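Local coordinates for protein salmonella plasmid virulence: SpvB (PDB 6P0X) that probably transfers ADP-ribose from NAD(+) to an arginine of host actin, as the whole toxin of which this chain is the N-terminal domain, at residues M54-R59 with Y122-W127; P65-S70 with Y276-R281; E72-G75 with E79-V82. All coordinates share one frame; numbering follows the deposited sequence.

Contact 1: M54-R59 with Y122-W127; sequences MSIARR and YRLEYW
I56 and L124 meet tip to tip where strand 55-58 packs across strand 123-129, two strands of the almost helix-free, antiparallel beta N-terminal domain that are not paired with each other and meet through side chains. No hydrogen bond joins them: the nearest CA atoms, of I56 and Y126, are 9.7 Å apart, and the touching parts run 54° from each other, so side chains alone bridge the gap. Isoleucine, beta-branched and apolar, suits a buried strand position. Its CG1 branch lies beside the backbone N (chi1 -56°) and carries CD1 into the fork of L124, 4.0 Å from CD1 and 4.1 Å from CD2 of that leucine. W137 and P76 close in around I56 from other parts of the chain.

Two residues after I56, R58 extends from CG to NE and reaches Y126. The guanidinium and phenol planes are nearly perpendicular, and NH2 of R58 stays 4.1 Å from OH of Y126, a contact rather than a bond. Each polar end is satisfied by another partner: R58 by the carbonyl of T166 and a salt bridge to D71, Y126 by the carboxylate of D135, while the Y126 ring stacks on W137. Facing the other way from L124, E125 is buried, yet its charge is answered within its own strand. NE1 of W127 donates to OE1 of E125 at 3.0 Å, and NE of R123 makes a nearly straight salt bridge to OE2 of E125 at 2.6 Å, meeting the oxygen from above the carboxylate plane.

Contact 2: P65-S70 with Y276-R281; sequences PQYNDS and YGFEIR
Y67, a tyrosine with a left-handed backbone (phi 60°, psi 57°), spends its hydroxyl on a main-chain carbonyl more than two hundred residues away. Its OH donates to O of Y276 at 2.7 Å, approaching in the carbonyl plane on a lone pair, and the acceptor lies in the plane of the phenol ring, at its edge. Tyrosine suits the place because the ring spans the gap while the OH satisfies the carbonyl. That hydroxyl also sits at the edge of the F278 ring, 3.2 Å from CE2 of F278, and the two side chains cross at about a right angle. F278 holds CG between the backbone N and the carbonyl carbon (chi1 54°), which turns the ring so that its CE2 edge meets the Y67 hydroxyl.

The second segment belongs to a beta hairpin: Y276 to F278 lie in the connection between strands 271-273 and 280-282. G277 fits this turn, since its positive phi would press a CB against the carbonyl O of Y276. P65, rigid and apolar, puts CG near the edge of the Y276 ring, 4.4 Å from CD1 of Y276. The hydroxyl of Y276 bonds to Q168, and both residues line a pocket that holds acrylic acid. On the loop side, D71 accepts from the backbone N atoms of Q66 and Y67, and H165 stacks on the Y67 ring. An Asx turn follows, in which OD1 of N68 takes N of S70 at 2.8 Å and also its OG.

Contact 3: E72-G75 with E79-V82; sequences EFLG and EVLV
The carbonyl oxygen of L81 is gripped by two waters that bridge it to E72 and F73. One donates to O of L81 at 2.7 Å and to OE2 of E72; the other accepts from N of F73 and gives L81 a weak bond. They prolong a tight beta hairpin beyond its direct bonds. L74 and V80 form the non-hydrogen-bonded antiparallel pair, flanked by N of L81 to O of F73 at 3.0 Å and N of G75 to O of E79 at 2.9 Å. O of E79 also receives a CA-H contact from L74. On one face the branched side chains of L74 and V80 touch, CD2 to CG2 at 4.0 Å; on the other, L81 lays CD1 against CB of F73 at 3.8 Å, and the F73 ring meets W137 and Y113 edge-to-face. E72 keeps OE1 for a salt bridge with R59.

Near the turn, E79 bends at chi2 (-85°) and brings its carboxylate back over G75, where the lack of a side chain makes the approach possible. D77 N and the Y122 hydroxyl hold its two oxygens, and OE1 of E79 comes to 3.3 Å from C of G75.

Of the segments in these contacts, 54-59 is the first along the chain; it opens contact 1, which closes only at strand 123-129. Loop 65-70 opens contact 2, whose partner comes at 276-281; the segments of contacts 1 and 2 alternate, and the two cross. Contact 3, a short hairpin closed over three residues, is nested inside both loops. Its strand 73-74 pairs with strand 55-58, where O of A57 and N of L74 probably form a hydrogen bond, so contacts 1 and 3 adjoin. R58 joins contact 1 to contact 2 by packing on Y67, P65 and Y276. Together they tie strands 55-58 and 73-74 and the loop between them to strand 123-129 and the 271-282 hairpin.

Contact 1: M54-R59 with Y122-W127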
ATOM      1  N   MET A  54      -4.494   2.623  -2.822  1.00 24.27           N
ATOM      2  CA  MET A  54      -4.400   2.992  -4.225  1.00 25.43           C
ATOM      3  C   MET A  54      -3.095   2.478  -4.825  1.00 34.13           C
ATOM      4  O   MET A  54      -2.067   2.385  -4.146  1.00 26.37           O
ATOM      5  CB  MET A  54      -4.489   4.512  -4.368  1.00 26.72           C
ATOM      6  CG  MET A  54      -4.429   5.022  -5.791  1.00 28.32           C
ATOM      7  SD  MET A  54      -4.777   6.787  -5.864  1.00 33.87           S
ATOM      8  CE  MET A  54      -3.287   7.445  -5.118  1.00 30.87           C
ATOM      9  N   SER A  55      -3.139   2.135  -6.112  1.00 24.31           N
ATOM     10  CA  SER A  55      -1.965   1.597  -6.781  1.00 22.61           C
ATOM     11  C   SER A  55      -2.038   1.859  -8.277  1.00 24.84           C
ATOM     12  O   SER A  55      -3.108   2.108  -8.841  1.00 23.59           O
ATOM     13  CB  SER A  55      -1.817   0.093  -6.531  1.00 25.61           C
ATOM     14  OG  SER A  55      -2.846  -0.624  -7.188  1.00 25.44           O
ATOM     15  N   ILE A  56      -0.872   1.801  -8.910  1.00 20.53           N
ATOM     16  CA  ILE A  56      -0.754   1.666 -10.359  1.00 19.81           C
ATOM     17  C   ILE A  56      -0.338   0.228 -10.638  1.00 27.58           C
ATOM     18  O   ILE A  56       0.462  -0.346  -9.892  1.00 27.33           O
ATOM     19  CB  ILE A  56       0.261   2.670 -10.943  1.00 19.32           C
ATOM     20  CG1 ILE A  56      -0.105   4.110 -10.563  1.00 20.20           C
ATOM     21  CG2 ILE A  56       0.346   2.537 -12.450  1.00 18.94           C
ATOM     22  CD1 ILE A  56      -1.511   4.525 -10.960  1.00 21.17           C
ATOM     23  N   ALA A  57      -0.884  -0.373 -11.692  1.00 22.97           N
ATOM     24  CA  ALA A  57      -0.635  -1.786 -11.935  1.00 26.74           C
ATOM     25  C   ALA A  57      -0.448  -2.061 -13.418  1.00 24.77           C
ATOM     26  O   ALA A  57      -0.958  -1.335 -14.276  1.00 30.63           O
ATOM     27  CB  ALA A  57      -1.779  -2.658 -11.395  1.00 26.04           C
ATOM     28  N   ARG A  58       0.297  -3.123 -13.708  1.00 25.83           N
ATOM     29  CA  ARG A  58       0.404  -3.626 -15.067  1.00 22.87           C
ATOM     30  C   ARG A  58      -0.817  -4.471 -15.395  1.00 26.75           C
ATOM     31  O   ARG A  58      -1.312  -5.230 -14.554  1.00 20.71           O
ATOM     32  CB  ARG A  58       1.676  -4.454 -15.243  1.00 20.62           C
ATOM     33  CG  ARG A  58       2.956  -3.650 -15.116  1.00 22.47           C
ATOM     34  CD  ARG A  58       4.164  -4.476 -15.523  1.00 21.86           C
ATOM     35  NE  ARG A  58       5.407  -3.765 -15.246  1.00 26.75           N
ATOM     36  CZ  ARG A  58       6.128  -3.132 -16.163  1.00 33.76           C
ATOM     37  NH1 ARG A  58       5.740  -3.128 -17.432  1.00 31.00           N
ATOM     38  NH2 ARG A  58       7.243  -2.506 -15.811  1.00 36.53           N
ATOM     39  N   ARG A  59      -1.314  -4.321 -16.619  1.00 23.24           N
ATOM     40  CA  ARG A  59      -2.480  -5.073 -17.053  1.00 20.84           C
ATOM     41  C   ARG A  59      -2.141  -6.551 -17.228  1.00 29.57           C
ATOM     42  O   ARG A  59      -1.032  -6.912 -17.632  1.00 24.83           O
ATOM     43  CB  ARG A  59      -3.005  -4.499 -18.367  1.00 23.18           C
ATOM     44  CG  ARG A  59      -4.426  -4.898 -18.700  1.00 22.90           C
ATOM     45  CD  ARG A  59      -4.816  -4.420 -20.085  1.00 23.86           C
ATOM     46  NE  ARG A  59      -6.237  -4.626 -20.342  1.00 34.73           N
ATOM     47  CZ  ARG A  59      -6.858  -4.256 -21.456  1.00 31.44           C
ATOM     48  NH1 ARG A  59      -6.185  -3.661 -22.433  1.00 30.48           N
ATOM     49  NH2 ARG A  59      -8.154  -4.486 -21.594  1.00 28.04           N
ATOM     50  N   TYR A 122      -6.737  14.235 -13.980  1.00 35.85           N
ATOM     51  CA  TYR A 122      -5.517  14.162 -13.194  1.00 32.12           C
ATOM     52  C   TYR A 122      -4.307  14.247 -14.115  1.00 36.69           C
ATOM     53  O   TYR A 122      -4.432  14.311 -15.341  1.00 36.66           O
ATOM     54  CB  TYR A 122      -5.486  12.885 -12.342  1.00 30.81           C
ATOM     55  CG  TYR A 122      -5.529  11.571 -13.102  1.00 31.35           C
ATOM     56  CD1 TYR A 122      -4.489  11.186 -13.944  1.00 32.68           C
ATOM     57  CD2 TYR A 122      -6.583  10.684 -12.926  1.00 37.71           C
ATOM     58  CE1 TYR A 122      -4.520   9.983 -14.621  1.00 33.39           C
ATOM     59  CE2 TYR A 122      -6.616   9.468 -13.594  1.00 33.41           C
ATOM     60  CZ  TYR A 122      -5.581   9.125 -14.440  1.00 32.20           C
ATOM     61  OH  TYR A 122      -5.602   7.920 -15.110  1.00 28.48           O
ATOM     62  N   ARG A 123      -3.121  14.261 -13.507  1.00 29.99           N
ATOM     63  CA  ARG A 123      -1.865  14.144 -14.241  1.00 28.87           C
ATOM     64  C   ARG A 123      -1.095  12.969 -13.652  1.00 27.04           C
ATOM     65  O   ARG A 123      -0.664  13.021 -12.496  1.00 26.93           O
ATOM     66  CB  ARG A 123      -1.033  15.423 -14.181  1.00 29.89           C
ATOM     67  CG  ARG A 123       0.158  15.348 -15.127  1.00 29.19           C
ATOM     68  CD  ARG A 123       1.179  16.448 -14.920  1.00 42.72           C
ATOM     69  NE  ARG A 123       2.290  16.306 -15.859  1.00 50.52           N
ATOM     70  CZ  ARG A 123       2.261  16.703 -17.130  1.00 47.13           C
ATOM     71  NH1 ARG A 123       1.175  17.283 -17.628  1.00 38.08           N
ATOM     72  NH2 ARG A 123       3.322  16.522 -17.904  1.00 42.46           N
ATOM     73  N   LEU A 124      -0.940  11.908 -14.437  1.00 29.13           N
ATOM     74  CA  LEU A 124      -0.255  10.697 -14.007  1.00 24.25           C
ATOM     75  C   LEU A 124       1.036  10.532 -14.797  1.00 26.53           C
ATOM     76  O   LEU A 124       1.031  10.639 -16.028  1.00 24.94           O
ATOM     77  CB  LEU A 124      -1.155   9.477 -14.197  1.00 23.72           C
ATOM     78  CG  LEU A 124      -0.603   8.112 -13.790  1.00 22.40           C
ATOM     79  CD1 LEU A 124      -0.324   8.063 -12.295  1.00 22.23           C
ATOM     80  CD2 LEU A 124      -1.586   7.025 -14.195  1.00 22.18           C
ATOM     81  N   GLU A 125       2.136  10.262 -14.094  1.00 26.19           N
ATOM     82  CA  GLU A 125       3.450  10.173 -14.713  1.00 23.68           C
ATOM     83  C   GLU A 125       4.188   8.936 -14.230  1.00 23.85           C
ATOM     84  O   GLU A 125       4.105   8.561 -13.057  1.00 27.87           O
ATOM     85  CB  GLU A 125       4.298  11.405 -14.410  1.00 24.03           C
ATOM     86  CG  GLU A 125       3.699  12.702 -14.886  1.00 25.99           C
ATOM     87  CD  GLU A 125       4.485  13.895 -14.408  1.00 29.27           C
ATOM     88  OE1 GLU A 125       5.163  13.766 -13.367  1.00 26.62           O
ATOM     89  OE2 GLU A 125       4.423  14.957 -15.065  1.00 31.43           O
ATOM     90  N   TYR A 126       4.927   8.327 -15.146  1.00 22.60           N
ATOM     91  CA  TYR A 126       5.797   7.196 -14.873  1.00 23.46           C
ATOM     92  C   TYR A 126       7.234   7.704 -14.933  1.00 26.07           C
ATOM     93  O   TYR A 126       7.666   8.226 -15.970  1.00 23.21           O
ATOM     94  CB  TYR A 126       5.545   6.085 -15.895  1.00 19.52           C
ATOM     95  CG  TYR A 126       6.337   4.815 -15.689  1.00 22.24           C
ATOM     96  CD1 TYR A 126       6.510   4.273 -14.423  1.00 22.76           C
ATOM     97  CD2 TYR A 126       6.896   4.146 -16.770  1.00 28.10           C
ATOM     98  CE1 TYR A 126       7.227   3.108 -14.238  1.00 22.76           C
ATOM     99  CE2 TYR A 126       7.615   2.979 -16.595  1.00 28.40           C
ATOM    100  CZ  TYR A 126       7.778   2.463 -15.327  1.00 31.36           C
ATOM    101  OH  TYR A 126       8.493   1.300 -15.149  1.00 30.51           O
ATOM    102  N   TRP A 127       7.952   7.586 -13.815  1.00 24.63           N
ATOM    103  CA  TRP A 127       9.312   8.089 -13.662  1.00 26.63           C
ATOM    104  C   TRP A 127      10.277   6.914 -13.657  1.00 31.63           C
ATOM    105  O   TRP A 127      10.111   5.978 -12.863  1.00 28.53           O
ATOM    106  CB  TRP A 127       9.473   8.875 -12.356  1.00 21.28           C
ATOM    107  CG  TRP A 127       8.719  10.172 -12.290  1.00 23.71           C
ATOM    108  CD1 TRP A 127       7.375  10.354 -12.462  1.00 23.73           C
ATOM    109  CD2 TRP A 127       9.267  11.469 -12.015  1.00 25.09           C
ATOM    110  NE1 TRP A 127       7.056  11.685 -12.322  1.00 29.47           N
ATOM    111  CE2 TRP A 127       8.199  12.391 -12.048  1.00 24.84           C
ATOM    112  CE3 TRP A 127      10.558  11.942 -11.752  1.00 27.64           C
ATOM    113  CZ2 TRP A 127       8.382  13.754 -11.824  1.00 25.71           C
ATOM    114  CZ3 TRP A 127      10.739  13.298 -11.531  1.00 25.82           C
ATOM    115  CH2 TRP A 127       9.656  14.189 -11.570  1.00 26.49           C
TER

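Contact 2: P65-S70 with Y276-R281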
ATOM      1  N   PRO A  65       2.140  -9.581 -18.284  1.00 27.72           N
ATOM      2  CA  PRO A  65       3.075  -8.559 -18.763  1.00 26.85           C
ATOM      3  C   PRO A  65       4.453  -9.156 -19.000  1.00 29.74           C
ATOM      4  O   PRO A  65       4.873 -10.095 -18.322  1.00 33.82           O
ATOM      5  CB  PRO A  65       3.095  -7.529 -17.627  1.00 23.47           C
ATOM      6  CG  PRO A  65       2.585  -8.263 -16.422  1.00 29.33           C
ATOM      7  CD  PRO A  65       1.597  -9.259 -16.953  1.00 29.37           C
ATOM      8  N   GLN A  66       5.150  -8.613 -19.993  1.00 32.65           N
ATOM      9  CA  GLN A  66       6.497  -9.050 -20.333  1.00 39.58           C
ATOM     10  C   GLN A  66       7.563  -8.139 -19.742  1.00 39.85           C
ATOM     11  O   GLN A  66       8.756  -8.428 -19.886  1.00 38.11           O
ATOM     12  CB  GLN A  66       6.649  -9.162 -21.858  1.00 42.02           C
ATOM     13  CG  GLN A  66       5.550 -10.024 -22.474  1.00 53.82           C
ATOM     14  CD  GLN A  66       5.803 -11.521 -22.308  1.00 65.72           C
ATOM     15  OE1 GLN A  66       6.910 -11.946 -21.977  1.00 70.29           O
ATOM     16  NE2 GLN A  66       4.740 -12.312 -22.421  1.00 64.52           N
ATOM     17  N   TYR A  67       7.157  -7.052 -19.082  1.00 32.22           N
ATOM     18  CA  TYR A  67       8.071  -6.116 -18.429  1.00 40.90           C
ATOM     19  C   TYR A  67       9.027  -5.500 -19.453  1.00 50.27           C
ATOM     20  O   TYR A  67      10.253  -5.584 -19.351  1.00 46.39           O
ATOM     21  CB  TYR A  67       8.807  -6.812 -17.278  1.00 34.10           C
ATOM     22  CG  TYR A  67       7.827  -7.353 -16.260  1.00 29.09           C
ATOM     23  CD1 TYR A  67       7.288  -6.530 -15.278  1.00 21.40           C
ATOM     24  CD2 TYR A  67       7.391  -8.672 -16.322  1.00 22.95           C
ATOM     25  CE1 TYR A  67       6.372  -7.014 -14.363  1.00 25.50           C
ATOM     26  CE2 TYR A  67       6.472  -9.165 -15.413  1.00 28.54           C
ATOM     27  CZ  TYR A  67       5.966  -8.332 -14.435  1.00 28.96           C
ATOM     28  OH  TYR A  67       5.052  -8.819 -13.530  1.00 27.33           O
ATOM     29  N   ASN A  68       8.415  -4.873 -20.459  1.00 57.78           N
ATOM     30  CA  ASN A  68       9.118  -4.145 -21.507  1.00 61.99           C
ATOM     31  C   ASN A  68       8.244  -2.999 -22.002  1.00 65.45           C
ATOM     32  O   ASN A  68       7.425  -2.468 -21.243  1.00 58.53           O
ATOM     33  CB  ASN A  68       9.506  -5.078 -22.660  1.00 55.17           C
ATOM     34  CG  ASN A  68       8.316  -5.827 -23.247  1.00 60.09           C
ATOM     35  OD1 ASN A  68       7.195  -5.320 -23.283  1.00 64.80           O
ATOM     36  ND2 ASN A  68       8.563  -7.044 -23.722  1.00 51.76           N
ATOM     37  N   ASP A  69       8.407  -2.614 -23.269  1.00 71.04           N
ATOM     38  CA  ASP A  69       7.625  -1.513 -23.821  1.00 73.50           C
ATOM     39  C   ASP A  69       6.190  -1.913 -24.134  1.00 60.49           C
ATOM     40  O   ASP A  69       5.279  -1.091 -23.985  1.00 59.21           O
ATOM     41  CB  ASP A  69       8.288  -0.981 -25.093  1.00 82.04           C
ATOM     42  CG  ASP A  69       9.690  -0.469 -24.853  1.00 90.82           C
ATOM     43  OD1 ASP A  69      10.204  -0.636 -23.727  1.00 94.58           O
ATOM     44  OD2 ASP A  69      10.278   0.108 -25.793  1.00 98.21           O
ATOM     45  N   SER A  70       5.968  -3.156 -24.560  1.00 53.44           N
ATOM     46  CA  SER A  70       4.657  -3.608 -25.013  1.00 50.91           C
ATOM     47  C   SER A  70       3.633  -3.753 -23.892  1.00 41.45           C
ATOM     48  O   SER A  70       2.487  -4.114 -24.187  1.00 50.06           O
ATOM     49  CB  SER A  70       4.796  -4.940 -25.755  1.00 55.33           C
ATOM     50  OG  SER A  70       5.097  -5.996 -24.858  1.00 65.02           O
ATOM     51  N   TYR A 276       0.856 -12.405 -12.780  1.00 26.45           N
ATOM     52  CA  TYR A 276       1.874 -11.412 -13.108  1.00 25.41           C
ATOM     53  C   TYR A 276       3.163 -12.021 -13.650  1.00 27.73           C
ATOM     54  O   TYR A 276       4.099 -11.277 -13.963  1.00 30.71           O
ATOM     55  CB  TYR A 276       2.194 -10.543 -11.892  1.00 19.11           C
ATOM     56  CG  TYR A 276       1.101  -9.563 -11.536  1.00 25.17           C
ATOM     57  CD1 TYR A 276       0.668  -8.610 -12.452  1.00 28.72           C
ATOM     58  CD2 TYR A 276       0.525  -9.567 -10.273  1.00 17.06           C
ATOM     59  CE1 TYR A 276      -0.322  -7.700 -12.124  1.00 31.95           C
ATOM     60  CE2 TYR A 276      -0.461  -8.664  -9.934  1.00 21.98           C
ATOM     61  CZ  TYR A 276      -0.885  -7.732 -10.864  1.00 32.93           C
ATOM     62  OH  TYR A 276      -1.873  -6.831 -10.529  1.00 31.98           O
ATOM     63  N   GLY A 277       3.263 -13.343 -13.731  1.00 29.15           N
ATOM     64  CA  GLY A 277       4.462 -13.972 -14.241  1.00 30.41           C
ATOM     65  C   GLY A 277       5.451 -14.419 -13.190  1.00 28.22           C
ATOM     66  O   GLY A 277       6.524 -14.920 -13.551  1.00 31.71           O
ATOM     67  N   PHE A 278       5.140 -14.224 -11.911  1.00 26.37           N
ATOM     68  CA  PHE A 278       5.950 -14.736 -10.816  1.00 27.73           C
ATOM     69  C   PHE A 278       5.017 -15.080  -9.664  1.00 29.08           C
ATOM     70  O   PHE A 278       3.865 -14.637  -9.622  1.00 31.57           O
ATOM     71  CB  PHE A 278       7.031 -13.733 -10.383  1.00 22.81           C
ATOM     72  CG  PHE A 278       6.498 -12.364 -10.044  1.00 21.46           C
ATOM     73  CD1 PHE A 278       6.094 -12.057  -8.754  1.00 20.93           C
ATOM     74  CD2 PHE A 278       6.418 -11.377 -11.016  1.00 20.93           C
ATOM     75  CE1 PHE A 278       5.606 -10.795  -8.439  1.00 26.93           C
ATOM     76  CE2 PHE A 278       5.935 -10.110 -10.708  1.00 28.31           C
ATOM     77  CZ  PHE A 278       5.529  -9.821  -9.417  1.00 26.60           C
ATOM     78  N   GLU A 279       5.526 -15.868  -8.723  1.00 23.26           N
ATOM     79  CA  GLU A 279       4.707 -16.343  -7.618  1.00 27.11           C
ATOM     80  C   GLU A 279       4.508 -15.240  -6.588  1.00 26.12           C
ATOM     81  O   GLU A 279       5.449 -14.526  -6.223  1.00 33.30           O
ATOM     82  CB  GLU A 279       5.345 -17.573  -6.962  1.00 24.74           C
ATOM     83  CG  GLU A 279       4.602 -18.092  -5.729  1.00 24.88           C
ATOM     84  CD  GLU A 279       4.971 -19.529  -5.359  1.00 39.35           C
ATOM     85  OE1 GLU A 279       4.228 -20.155  -4.567  1.00 27.05           O
ATOM     86  OE2 GLU A 279       6.012 -20.028  -5.842  1.00 30.96           O
ATOM     87  N   ILE A 280       3.269 -15.094  -6.132  1.00 26.10           N
ATOM     88  CA  ILE A 280       2.921 -14.211  -5.026  1.00 24.82           C
ATOM     89  C   ILE A 280       2.155 -15.069  -4.030  1.00 25.08           C
ATOM     90  O   ILE A 280       0.991 -15.402  -4.263  1.00 23.77           O
ATOM     91  CB  ILE A 280       2.087 -13.006  -5.474  1.00 21.47           C
ATOM     92  CG1 ILE A 280       2.847 -12.193  -6.524  1.00 22.19           C
ATOM     93  CG2 ILE A 280       1.716 -12.144  -4.282  1.00 18.98           C
ATOM     94  CD1 ILE A 280       2.079 -10.976  -7.010  1.00 22.72           C
ATOM     95  N   ARG A 281       2.801 -15.442  -2.931  1.00 24.25           N
ATOM     96  CA  ARG A 281       2.207 -16.332  -1.944  1.00 22.80           C
ATOM     97  C   ARG A 281       1.758 -15.529  -0.732  1.00 29.59           C
ATOM     98  O   ARG A 281       2.447 -14.600  -0.301  1.00 27.43           O
ATOM     99  CB  ARG A 281       3.204 -17.417  -1.527  1.00 24.47           C
ATOM    100  CG  ARG A 281       2.625 -18.505  -0.641  1.00 25.56           C
ATOM    101  CD  ARG A 281       3.356 -19.826  -0.859  1.00 30.28           C
ATOM    102  NE  ARG A 281       2.749 -20.940  -0.130  1.00 28.51           N
ATOM    103  CZ  ARG A 281       1.672 -21.607  -0.538  1.00 38.32           C
ATOM    104  NH1 ARG A 281       1.062 -21.271  -1.669  1.00 27.38           N
ATOM    105  NH2 ARG A 281       1.199 -22.611   0.191  1.00 35.70           N
TER

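Contact 3: E72-G75 with E79-V82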
ATOM      1  N   GLU A  72       0.838  -2.708 -21.088  1.00 34.42           N
ATOM      2  CA  GLU A  72      -0.138  -1.693 -20.729  1.00 31.84           C
ATOM      3  C   GLU A  72      -0.222  -1.571 -19.213  1.00 31.68           C
ATOM      4  O   GLU A  72       0.002  -2.540 -18.481  1.00 30.99           O
ATOM      5  CB  GLU A  72      -1.519  -2.019 -21.293  1.00 27.20           C
ATOM      6  CG  GLU A  72      -1.574  -2.127 -22.798  1.00 30.10           C
ATOM      7  CD  GLU A  72      -2.979  -2.395 -23.290  1.00 35.63           C
ATOM      8  OE1 GLU A  72      -3.504  -3.492 -23.013  1.00 37.72           O
ATOM      9  OE2 GLU A  72      -3.567  -1.501 -23.934  1.00 39.79           O
ATOM     10  N   PHE A  73      -0.548  -0.369 -18.749  1.00 25.44           N
ATOM     11  CA  PHE A  73      -0.707  -0.087 -17.331  1.00 21.42           C
ATOM     12  C   PHE A  73      -2.159   0.243 -17.019  1.00 20.35           C
ATOM     13  O   PHE A  73      -2.944   0.601 -17.901  1.00 27.07           O
ATOM     14  CB  PHE A  73       0.192   1.070 -16.892  1.00 19.45           C
ATOM     15  CG  PHE A  73       1.649   0.826 -17.132  1.00 20.92           C
ATOM     16  CD1 PHE A  73       2.397   0.085 -16.232  1.00 22.91           C
ATOM     17  CD2 PHE A  73       2.273   1.336 -18.258  1.00 25.05           C
ATOM     18  CE1 PHE A  73       3.744  -0.144 -16.450  1.00 28.86           C
ATOM     19  CE2 PHE A  73       3.618   1.111 -18.483  1.00 32.71           C
ATOM     20  CZ  PHE A  73       4.355   0.368 -17.576  1.00 24.23           C
ATOM     21  N   LEU A  74      -2.513   0.097 -15.747  1.00 21.82           N
ATOM     22  CA  LEU A  74      -3.840   0.421 -15.245  1.00 24.49           C
ATOM     23  C   LEU A  74      -3.740   1.546 -14.225  1.00 34.00           C
ATOM     24  O   LEU A  74      -2.852   1.538 -13.364  1.00 39.36           O
ATOM     25  CB  LEU A  74      -4.512  -0.798 -14.605  1.00 25.34           C
ATOM     26  CG  LEU A  74      -4.684  -2.035 -15.486  1.00 29.27           C
ATOM     27  CD1 LEU A  74      -5.180  -3.219 -14.665  1.00 22.26           C
ATOM     28  CD2 LEU A  74      -5.633  -1.735 -16.635  1.00 28.33           C
ATOM     29  N   GLY A  75      -4.649   2.513 -14.325  1.00 32.37           N
ATOM     30  CA  GLY A  75      -4.628   3.665 -13.457  1.00 26.71           C
ATOM     31  C   GLY A  75      -5.203   3.371 -12.086  1.00 27.28           C
ATOM     32  O   GLY A  75      -5.513   2.225 -11.748  1.00 28.38           O
ATOM     33  N   GLU A  79      -8.506   1.729 -14.803  1.00 35.94           N
ATOM     34  CA  GLU A  79      -8.739   2.092 -16.195  1.00 26.78           C
ATOM     35  C   GLU A  79      -7.492   1.828 -17.030  1.00 30.08           C
ATOM     36  O   GLU A  79      -6.363   2.020 -16.569  1.00 31.49           O
ATOM     37  CB  GLU A  79      -9.147   3.564 -16.305  1.00 27.82           C
ATOM     38  CG  GLU A  79      -8.030   4.562 -15.998  1.00 28.01           C
ATOM     39  CD  GLU A  79      -7.878   4.863 -14.513  1.00 36.95           C
ATOM     40  OE1 GLU A  79      -8.074   3.946 -13.685  1.00 41.07           O
ATOM     41  OE2 GLU A  79      -7.555   6.023 -14.175  1.00 37.68           O
ATOM     42  N   VAL A  80      -7.701   1.379 -18.267  1.00 25.87           N
ATOM     43  CA  VAL A  80      -6.585   1.126 -19.171  1.00 25.45           C
ATOM     44  C   VAL A  80      -5.925   2.446 -19.544  1.00 26.60           C
ATOM     45  O   VAL A  80      -6.600   3.420 -19.901  1.00 30.19           O
ATOM     46  CB  VAL A  80      -7.058   0.364 -20.417  1.00 29.15           C
ATOM     47  CG1 VAL A  80      -5.912   0.191 -21.403  1.00 27.11           C
ATOM     48  CG2 VAL A  80      -7.629  -0.993 -20.020  1.00 26.24           C
ATOM     49  N   LEU A  81      -4.603   2.486 -19.460  1.00 23.71           N
ATOM     50  CA  LEU A  81      -3.835   3.694 -19.716  1.00 28.21           C
ATOM     51  C   LEU A  81      -3.171   3.643 -21.086  1.00 29.98           C
ATOM     52  O   LEU A  81      -3.021   2.584 -21.700  1.00 29.10           O
ATOM     53  CB  LEU A  81      -2.768   3.896 -18.639  1.00 27.31           C
ATOM     54  CG  LEU A  81      -3.253   4.093 -17.205  1.00 29.77           C
ATOM     55  CD1 LEU A  81      -2.060   4.101 -16.257  1.00 21.18           C
ATOM     56  CD2 LEU A  81      -4.061   5.376 -17.085  1.00 23.49           C
ATOM     57  N   VAL A  82      -2.776   4.823 -21.556  1.00 27.27           N
ATOM     58  CA  VAL A  82      -2.035   4.974 -22.800  1.00 30.84           C
ATOM     59  C   VAL A  82      -1.142   6.197 -22.647  1.00 31.32           C
ATOM     60  O   VAL A  82      -1.476   7.144 -21.927  1.00 32.16           O
ATOM     61  CB  VAL A  82      -2.985   5.100 -24.016  1.00 35.42           C
ATOM     62  CG1 VAL A  82      -3.828   6.368 -23.916  1.00 28.27           C
ATOM     63  CG2 VAL A  82      -2.205   5.065 -25.324  1.00 32.85           C
TER
HETATM   64  O   HOH W   1      -3.047   1.040 -23.890  1.00 39.16           O
HETATM   65  O   HOH W   2      -0.702   1.627 -20.848  1.00 22.37           O